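PDB 2IA2: putative Transcriptional Regulator, which probably binds DNA as a dimeric transcriptional regulator of the IclR family, joining a winged helix-turn-helix domain to a C-terminal domain of the GAF clan. Local coordinates for residues 27-39 with 69-82. Residues are numbered along the deposited sequence; the frame is centred on the assembly and turned at random.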
ATOM      1  N   ILE A  27       5.454 -15.446  12.165  1.00 24.25           N
ATOM      2  CA  ILE A  27       4.303 -14.682  11.657  1.00 23.08           C
ATOM      3  C   ILE A  27       4.290 -14.831  10.138  1.00 24.31           C
ATOM      4  O   ILE A  27       3.220 -15.067   9.566  1.00 23.75           O
ATOM      5  CB  ILE A  27       4.419 -13.146  11.986  1.00 23.46           C
ATOM      6  CG1 ILE A  27       4.252 -12.913  13.486  1.00 23.97           C
ATOM      7  CG2 ILE A  27       3.402 -12.319  11.175  1.00 23.97           C
ATOM      8  CD1 ILE A  27       4.530 -11.474  13.929  1.00 22.39           C
ATOM      9  N   ARG A  28       5.468 -14.736   9.493  1.00 23.74           N
ATOM     10  CA  ARG A  28       5.540 -14.791   8.011  1.00 25.28           C
ATOM     11  C   ARG A  28       5.193 -16.178   7.417  1.00 25.33           C
ATOM     12  O   ARG A  28       4.934 -16.288   6.205  1.00 26.80           O
ATOM     13  CB  ARG A  28       6.973 -14.444   7.493  1.00 25.34           C
ATOM     14  CG  ARG A  28       7.463 -13.051   7.782  1.00 29.73           C
ATOM     15  CD  ARG A  28       7.106 -12.039   6.779  1.00 31.15           C
ATOM     16  NE  ARG A  28       7.380 -12.397   5.373  1.00 33.14           N
ATOM     17  CZ  ARG A  28       8.391 -11.909   4.653  1.00 34.94           C
ATOM     18  NH1 ARG A  28       9.269 -11.092   5.207  1.00 32.88           N
ATOM     19  NH2 ARG A  28       8.517 -12.240   3.371  1.00 35.10           N
ATOM     20  N   CYS A  29       5.226 -17.223   8.224  1.00 23.72           N
ATOM     21  CA  CYS A  29       4.989 -18.566   7.675  1.00 24.76           C
ATOM     22  C   CYS A  29       3.506 -18.857   7.362  1.00 25.41           C
ATOM     23  O   CYS A  29       3.212 -19.840   6.704  1.00 26.78           O
ATOM     24  CB  CYS A  29       5.669 -19.684   8.525  1.00 24.84           C
ATOM     25  SG  CYS A  29       4.608 -20.231   9.883  1.00 27.13           S
ATOM     26  N   PHE A  30       2.591 -17.982   7.789  1.00 23.67           N
ATOM     27  CA  PHE A  30       1.180 -18.014   7.341  1.00 24.33           C
ATOM     28  C   PHE A  30       0.929 -17.306   5.997  1.00 26.69           C
ATOM     29  O   PHE A  30       1.471 -16.241   5.706  1.00 27.26           O
ATOM     30  CB  PHE A  30       0.264 -17.482   8.466  1.00 23.04           C
ATOM     31  CG  PHE A  30       0.499 -18.191   9.789  1.00 22.70           C
ATOM     32  CD1 PHE A  30       1.435 -17.716  10.668  1.00 23.81           C
ATOM     33  CD2 PHE A  30      -0.172 -19.381  10.106  1.00 26.89           C
ATOM     34  CE1 PHE A  30       1.743 -18.378  11.880  1.00 23.70           C
ATOM     35  CE2 PHE A  30       0.109 -20.078  11.347  1.00 25.23           C
ATOM     36  CZ  PHE A  30       1.035 -19.559  12.228  1.00 26.44           C
ATOM     37  N   ASP A  31       0.142 -17.918   5.146  1.00 28.17           N
ATOM     38  CA  ASP A  31      -0.168 -17.302   3.880  1.00 31.44           C
ATOM     39  C   ASP A  31      -1.373 -17.980   3.255  1.00 33.08           C
ATOM     40  O   ASP A  31      -2.118 -18.727   3.937  1.00 31.74           O
ATOM     41  CB  ASP A  31       1.036 -17.358   2.953  1.00 32.22           C
ATOM     42  CG  ASP A  31       1.574 -18.773   2.792  1.00 37.53           C
ATOM     43  OD1 ASP A  31       0.799 -19.765   2.937  1.00 40.46           O
ATOM     44  OD2 ASP A  31       2.781 -18.900   2.533  1.00 38.89           O
ATOM     45  N   HIS A  32      -1.550 -17.732   1.958  1.00 35.42           N
ATOM     46  CA  HIS A  32      -2.740 -18.216   1.287  1.00 39.88           C
ATOM     47  C   HIS A  32      -2.829 -19.757   1.307  1.00 41.15           C
ATOM     48  O   HIS A  32      -3.901 -20.345   1.508  1.00 42.49           O
ATOM     49  CB  HIS A  32      -2.806 -17.695  -0.160  1.00 41.21           C
ATOM     50  CG  HIS A  32      -3.875 -18.349  -0.963  1.00 44.89           C
ATOM     51  ND1 HIS A  32      -5.200 -17.978  -0.880  1.00 45.97           N
ATOM     52  CD2 HIS A  32      -3.826 -19.381  -1.843  1.00 49.00           C
ATOM     53  CE1 HIS A  32      -5.919 -18.738  -1.688  1.00 47.73           C
ATOM     54  NE2 HIS A  32      -5.110 -19.588  -2.296  1.00 48.51           N
ATOM     55  N   ARG A  33      -1.690 -20.399   1.102  1.00 42.30           N
ATOM     56  CA  ARG A  33      -1.663 -21.846   1.001  1.00 44.01           C
ATOM     57  C   ARG A  33      -1.633 -22.436   2.412  1.00 42.74           C
ATOM     58  O   ARG A  33      -1.891 -23.631   2.610  1.00 44.36           O
ATOM     59  CB  ARG A  33      -0.448 -22.319   0.139  1.00 45.66           C
ATOM     60  CG  ARG A  33      -0.571 -22.012  -1.417  1.00 47.94           C
ATOM     61  N   ASN A  34      -1.338 -21.613   3.409  1.00 40.06           N
ATOM     62  CA  ASN A  34      -1.097 -22.139   4.773  1.00 38.65           C
ATOM     63  C   ASN A  34      -1.780 -21.279   5.818  1.00 37.95           C
ATOM     64  O   ASN A  34      -1.112 -20.506   6.536  1.00 34.98           O
ATOM     65  CB  ASN A  34       0.403 -22.227   5.105  1.00 37.42           C
ATOM     66  CG  ASN A  34       1.153 -23.160   4.187  1.00 39.70           C
ATOM     67  OD1 ASN A  34       1.312 -24.348   4.489  1.00 41.39           O
ATOM     68  ND2 ASN A  34       1.649 -22.629   3.064  1.00 39.95           N
ATOM     69  N   GLN A  35      -3.102 -21.434   5.922  1.00 37.92           N
ATOM     70  CA  GLN A  35      -3.912 -20.514   6.695  1.00 38.51           C
ATOM     71  C   GLN A  35      -3.862 -20.794   8.190  1.00 36.81           C
ATOM     72  O   GLN A  35      -3.916 -19.877   9.027  1.00 35.35           O
ATOM     73  CB  GLN A  35      -5.357 -20.627   6.225  1.00 39.79           C
ATOM     74  CG  GLN A  35      -5.546 -20.520   4.703  1.00 43.77           C
ATOM     75  CD  GLN A  35      -7.030 -20.378   4.347  1.00 46.51           C
ATOM     76  OE1 GLN A  35      -7.907 -20.892   5.057  1.00 49.84           O
ATOM     77  NE2 GLN A  35      -7.316 -19.645   3.267  1.00 51.35           N
ATOM     78  N   ARG A  36      -3.836 -22.080   8.514  1.00 36.74           N
ATOM     79  CA  ARG A  36      -3.674 -22.547   9.873  1.00 37.67           C
ATOM     80  C   ARG A  36      -2.505 -23.546   9.853  1.00 35.79           C
ATOM     81  O   ARG A  36      -2.318 -24.243   8.861  1.00 34.63           O
ATOM     82  CB  ARG A  36      -4.951 -23.230  10.381  1.00 38.69           C
ATOM     83  CG  ARG A  36      -6.140 -22.264  10.470  1.00 43.76           C
ATOM     84  CD  ARG A  36      -7.306 -22.804  11.339  1.00 46.22           C
ATOM     85  NE  ARG A  36      -8.206 -21.683  11.712  1.00 59.50           N
ATOM     86  CZ  ARG A  36      -9.157 -21.729  12.654  1.00 63.97           C
ATOM     87  NH1 ARG A  36      -9.368 -22.850  13.352  1.00 66.88           N
ATOM     88  NH2 ARG A  36      -9.903 -20.653  12.904  1.00 65.58           N
ATOM     89  N   ARG A  37      -1.745 -23.636  10.942  1.00 33.12           N
ATOM     90  CA  ARG A  37      -0.656 -24.613  10.980  1.00 34.20           C
ATOM     91  C   ARG A  37      -0.528 -25.286  12.334  1.00 33.54           C
ATOM     92  O   ARG A  37      -0.831 -24.652  13.362  1.00 32.94           O
ATOM     93  CB  ARG A  37       0.691 -23.950  10.650  1.00 32.57           C
ATOM     94  CG  ARG A  37       0.897 -23.457   9.216  1.00 34.36           C
ATOM     95  CD  ARG A  37       2.357 -23.085   9.141  1.00 35.06           C
ATOM     96  NE  ARG A  37       2.830 -22.469   7.916  1.00 32.95           N
ATOM     97  CZ  ARG A  37       3.443 -23.114   6.929  1.00 33.95           C
ATOM     98  NH1 ARG A  37       3.565 -24.429   6.956  1.00 34.14           N
ATOM     99  NH2 ARG A  37       3.888 -22.449   5.868  1.00 31.64           N
ATOM    100  N   THR A  38      -0.089 -26.551  12.342  1.00 33.34           N
ATOM    101  CA  THR A  38       0.208 -27.234  13.616  1.00 33.60           C
ATOM    102  C   THR A  38       1.581 -26.760  14.100  1.00 31.82           C
ATOM    103  O   THR A  38       2.359 -26.185  13.310  1.00 31.16           O
ATOM    104  CB  THR A  38       0.327 -28.762  13.467  1.00 34.76           C
ATOM    105  OG1 THR A  38       1.294 -29.021  12.444  1.00 34.02           O
ATOM    106  CG2 THR A  38      -1.013 -29.421  13.105  1.00 36.29           C
ATOM    107  N   LEU A  39       1.878 -26.995  15.375  1.00 31.07           N
ATOM    108  CA  LEU A  39       3.231 -26.823  15.879  1.00 30.17           C
ATOM    109  C   LEU A  39       4.334 -27.464  14.996  1.00 30.83           C
ATOM    110  O   LEU A  39       5.300 -26.804  14.636  1.00 30.65           O
ATOM    111  CB  LEU A  39       3.334 -27.310  17.338  1.00 30.68           C
ATOM    112  CG  LEU A  39       4.678 -27.130  18.057  1.00 30.93           C
ATOM    113  CD1 LEU A  39       5.197 -25.666  18.050  1.00 29.11           C
ATOM    114  CD2 LEU A  39       4.657 -27.655  19.489  1.00 30.55           C
ATOM    115  N   ASP A  69      -6.331 -23.176  19.059  1.00 42.24           N
ATOM    116  CA  ASP A  69      -7.341 -24.064  19.643  1.00 44.64           C
ATOM    117  C   ASP A  69      -6.714 -25.264  20.357  1.00 46.58           C
ATOM    118  O   ASP A  69      -7.398 -26.219  20.652  1.00 48.68           O
ATOM    119  CB  ASP A  69      -8.342 -24.554  18.577  1.00 45.27           C
ATOM    120  CG  ASP A  69      -7.708 -25.459  17.487  1.00 43.96           C
ATOM    121  OD1 ASP A  69      -6.548 -25.894  17.581  1.00 43.87           O
ATOM    122  OD2 ASP A  69      -8.384 -25.718  16.488  1.00 45.95           O
ATOM    123  N   GLY A  70      -5.413 -25.222  20.615  1.00 46.07           N
ATOM    124  CA  GLY A  70      -4.717 -26.374  21.147  1.00 47.90           C
ATOM    125  C   GLY A  70      -3.938 -27.213  20.135  1.00 47.82           C
ATOM    126  O   GLY A  70      -2.977 -27.895  20.521  1.00 49.23           O
ATOM    127  N   SER A  71      -4.344 -27.219  18.859  1.00 47.04           N
ATOM    128  CA  SER A  71      -3.591 -28.002  17.870  1.00 45.48           C
ATOM    129  C   SER A  71      -3.120 -27.184  16.673  1.00 42.32           C
ATOM    130  O   SER A  71      -1.989 -27.331  16.230  1.00 40.08           O
ATOM    131  CB  SER A  71      -4.348 -29.267  17.452  1.00 48.44           C
ATOM    132  OG  SER A  71      -5.666 -28.939  17.042  1.00 52.01           O
ATOM    133  N   ALA A  72      -3.986 -26.318  16.166  1.00 40.34           N
ATOM    134  CA  ALA A  72      -3.616 -25.374  15.131  1.00 37.52           C
ATOM    135  C   ALA A  72      -3.399 -23.966  15.730  1.00 35.34           C
ATOM    136  O   ALA A  72      -3.929 -23.638  16.794  1.00 36.08           O
ATOM    137  CB  ALA A  72      -4.700 -25.372  13.990  1.00 38.31           C
ATOM    138  N   PHE A  73      -2.598 -23.162  15.033  1.00 32.74           N
ATOM    139  CA  PHE A  73      -2.343 -21.756  15.316  1.00 29.64           C
ATOM    140  C   PHE A  73      -2.658 -20.990  14.048  1.00 28.98           C
ATOM    141  O   PHE A  73      -2.555 -21.546  12.942  1.00 29.69           O
ATOM    142  CB  PHE A  73      -0.845 -21.566  15.641  1.00 28.87           C
ATOM    143  CG  PHE A  73      -0.376 -22.368  16.798  1.00 27.62           C
ATOM    144  CD1 PHE A  73       0.015 -23.709  16.642  1.00 29.25           C
ATOM    145  CD2 PHE A  73      -0.331 -21.806  18.059  1.00 28.27           C
ATOM    146  CE1 PHE A  73       0.457 -24.480  17.746  1.00 29.39           C
ATOM    147  CE2 PHE A  73       0.098 -22.562  19.177  1.00 28.65           C
ATOM    148  CZ  PHE A  73       0.488 -23.912  19.023  1.00 28.38           C
ATOM    149  N   TRP A  74      -3.060 -19.730  14.195  1.00 27.27           N
ATOM    150  CA  TRP A  74      -3.282 -18.840  13.072  1.00 27.10           C
ATOM    151  C   TRP A  74      -3.107 -17.390  13.527  1.00 25.51           C
ATOM    152  O   TRP A  74      -3.019 -17.120  14.712  1.00 24.24           O
ATOM    153  CB  TRP A  74      -4.694 -19.048  12.475  1.00 28.52           C
ATOM    154  CG  TRP A  74      -5.776 -18.848  13.486  1.00 31.06           C
ATOM    155  CD1 TRP A  74      -6.452 -17.676  13.747  1.00 30.78           C
ATOM    156  CD2 TRP A  74      -6.306 -19.827  14.408  1.00 33.11           C
ATOM    157  NE1 TRP A  74      -7.364 -17.869  14.750  1.00 31.44           N
ATOM    158  CE2 TRP A  74      -7.306 -19.168  15.179  1.00 34.89           C
ATOM    159  CE3 TRP A  74      -6.031 -21.191  14.664  1.00 32.55           C
ATOM    160  CZ2 TRP A  74      -8.054 -19.832  16.189  1.00 37.49           C
ATOM    161  CZ3 TRP A  74      -6.770 -21.847  15.658  1.00 34.42           C
ATOM    162  CH2 TRP A  74      -7.774 -21.165  16.408  1.00 34.94           C
ATOM    163  N   LEU A  75      -3.071 -16.466  12.581  1.00 23.28           N
ATOM    164  CA  LEU A  75      -2.849 -15.074  12.938  1.00 23.72           C
ATOM    165  C   LEU A  75      -4.151 -14.366  13.246  1.00 23.94           C
ATOM    166  O   LEU A  75      -5.201 -14.766  12.788  1.00 25.54           O
ATOM    167  CB  LEU A  75      -2.123 -14.304  11.828  1.00 22.32           C
ATOM    168  CG  LEU A  75      -0.730 -14.863  11.514  1.00 22.87           C
ATOM    169  CD1 LEU A  75      -0.188 -14.177  10.262  1.00 15.45           C
ATOM    170  CD2 LEU A  75       0.189 -14.667  12.730  1.00 22.32           C
ATOM    171  N   THR A  76      -4.051 -13.282  13.999  1.00 24.26           N
ATOM    172  CA  THR A  76      -5.186 -12.459  14.353  1.00 24.59           C
ATOM    173  C   THR A  76      -4.969 -11.111  13.679  1.00 24.01           C
ATOM    174  O   THR A  76      -3.852 -10.836  13.212  1.00 25.56           O
ATOM    175  CB  THR A  76      -5.217 -12.171  15.872  1.00 27.31           C
ATOM    176  OG1 THR A  76      -4.204 -11.214  16.174  1.00 28.25           O
ATOM    177  CG2 THR A  76      -5.066 -13.429  16.757  1.00 25.02           C
ATOM    178  N   PRO A  77      -6.020 -10.260  13.585  1.00 28.02           N
ATOM    179  CA  PRO A  77      -5.889  -8.904  13.005  1.00 26.58           C
ATOM    180  C   PRO A  77      -4.976  -7.963  13.743  1.00 26.54           C
ATOM    181  O   PRO A  77      -4.720  -6.874  13.254  1.00 24.78           O
ATOM    182  CB  PRO A  77      -7.336  -8.341  13.047  1.00 28.01           C
ATOM    183  CG  PRO A  77      -8.085  -9.250  14.028  1.00 27.43           C
ATOM    184  CD  PRO A  77      -7.408 -10.586  13.964  1.00 28.16           C
ATOM    185  N   ARG A  78      -4.454  -8.343  14.910  1.00 28.04           N
ATOM    186  CA  ARG A  78      -3.514  -7.444  15.584  1.00 27.40           C
ATOM    187  C   ARG A  78      -2.246  -7.266  14.786  1.00 26.83           C
ATOM    188  O   ARG A  78      -1.559  -6.242  14.895  1.00 25.36           O
ATOM    189  CB  ARG A  78      -3.216  -7.930  17.000  1.00 29.58           C
ATOM    190  CG  ARG A  78      -2.301  -6.945  17.832  1.00 31.34           C
ATOM    191  CD  ARG A  78      -2.096  -7.413  19.282  1.00 31.70           C
ATOM    192  NE  ARG A  78      -3.404  -7.622  19.857  1.00 41.14           N
ATOM    193  CZ  ARG A  78      -3.953  -6.962  20.890  1.00 45.50           C
ATOM    194  NH1 ARG A  78      -3.304  -6.017  21.558  1.00 46.13           N
ATOM    195  NH2 ARG A  78      -5.194  -7.269  21.252  1.00 46.45           N
ATOM    196  N   VAL A  79      -1.934  -8.255  13.947  1.00 25.40           N
ATOM    197  CA  VAL A  79      -0.756  -8.168  13.086  1.00 24.34           C
ATOM    198  C   VAL A  79      -0.796  -6.950  12.174  1.00 23.12           C
ATOM    199  O   VAL A  79       0.232  -6.400  11.855  1.00 22.02           O
ATOM    200  CB  VAL A  79      -0.602  -9.513  12.254  1.00 24.97           C
ATOM    201  CG1 VAL A  79       0.736  -9.571  11.535  1.00 26.24           C
ATOM    202  CG2 VAL A  79      -0.767 -10.703  13.238  1.00 26.37           C
ATOM    203  N   LEU A  80      -1.990  -6.515  11.755  1.00 22.78           N
ATOM    204  CA  LEU A  80      -2.134  -5.259  10.995  1.00 23.13           C
ATOM    205  C   LEU A  80      -1.668  -4.009  11.721  1.00 24.42           C
ATOM    206  O   LEU A  80      -1.346  -3.016  11.069  1.00 24.44           O
ATOM    207  CB  LEU A  80      -3.617  -5.058  10.484  1.00 22.14           C
ATOM    208  CG  LEU A  80      -4.057  -6.150   9.484  1.00 21.87           C
ATOM    209  CD1 LEU A  80      -5.578  -5.955   9.133  1.00 21.04           C
ATOM    210  CD2 LEU A  80      -3.207  -6.078   8.218  1.00 17.24           C
ATOM    211  N   GLU A  81      -1.648  -4.043  13.053  1.00 25.49           N
ATOM    212  CA  GLU A  81      -1.154  -2.913  13.816  1.00 28.99           C
ATOM    213  C   GLU A  81       0.355  -2.654  13.575  1.00 28.38           C
ATOM    214  O   GLU A  81       0.889  -1.570  13.873  1.00 28.07           O
ATOM    215  CB  GLU A  81      -1.536  -3.115  15.308  1.00 30.47           C
ATOM    216  CG  GLU A  81      -3.109  -3.472  15.433  1.00 35.88           C
ATOM    217  CD  GLU A  81      -3.865  -3.146  16.767  1.00 38.15           C
ATOM    218  OE1 GLU A  81      -3.500  -2.162  17.460  1.00 48.91           O
ATOM    219  OE2 GLU A  81      -4.859  -3.867  17.091  1.00 43.77           O
ATOM    220  N   LEU A  82       1.058  -3.638  13.010  1.00 27.02           N
ATOM    221  CA  LEU A  82       2.469  -3.474  12.713  1.00 27.34           C
ATOM    222  C   LEU A  82       2.628  -2.721  11.380  1.00 27.35           C
ATOM    223  O   LEU A  82       2.926  -3.349  10.365  1.00 28.17           O
ATOM    224  CB  LEU A  82       3.176  -4.846  12.674  1.00 26.68           C
ATOM    225  CG  LEU A  82       3.066  -5.770  13.923  1.00 31.51           C
ATOM    226  CD1 LEU A  82       3.362  -7.272  13.623  1.00 32.42           C
ATOM    227  CD2 LEU A  82       3.909  -5.276  15.103  1.00 32.31           C
TER
HETATM  228  O   HOH W   1      -3.411 -17.331   9.877  1.00 24.46           O
HETATM  229  O   HOH W   2       0.092 -28.355  17.154  1.00 34.88           O
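Arg-36 lays its guanidinium flat on the indole of Trp-74, the planes only 3° apart and CZ 3.7 Å from the centroid of the six-membered ring, a cation-pi stack. The arginine suits this solvent-facing place because its chain, extended from CG to NE, runs alongside the tryptophan and keeps CD against CE3, while Asp-69 probably adds a weak attraction from beyond salt-bridge distance. Trp-74 CG sits between its own backbone N and carbonyl carbon (chi1 57°), which sets the ring beside the arginine. A serine in place of Trp-74 would probably leave the guanidinium without its flat support and free to swing into solvent.

Next to the stack along the chain, Arg-37 and Phe-73 form an antiparallel hydrogen-bonded pair, Arg-37 N to Phe-73 O at 3.0 Å and Phe-73 N to Arg-37 O at 2.9 Å. The Phe-73 ring turns its edge to Arg-37 O and the backbone N of Leu-39, with CE1 4.1 Å from Leu-39 CB. Further along, Phe-30 CD1 packs on Leu-75 CG at 3.7 Å, and Ile-27 CG2 meets Val-79 CG1 at 3.8 Å; such apolar chains suit this buried side. A water accepts from Leu-75 N and donates to Gln-35 O, tying the loop before strand 37-38 to strand 72-75. Strands 37-38, 72-75 and 66-68 make the small antiparallel sheet of a winged helix-turn-helix domain, whose wing is the 66-68/72-75 hairpin.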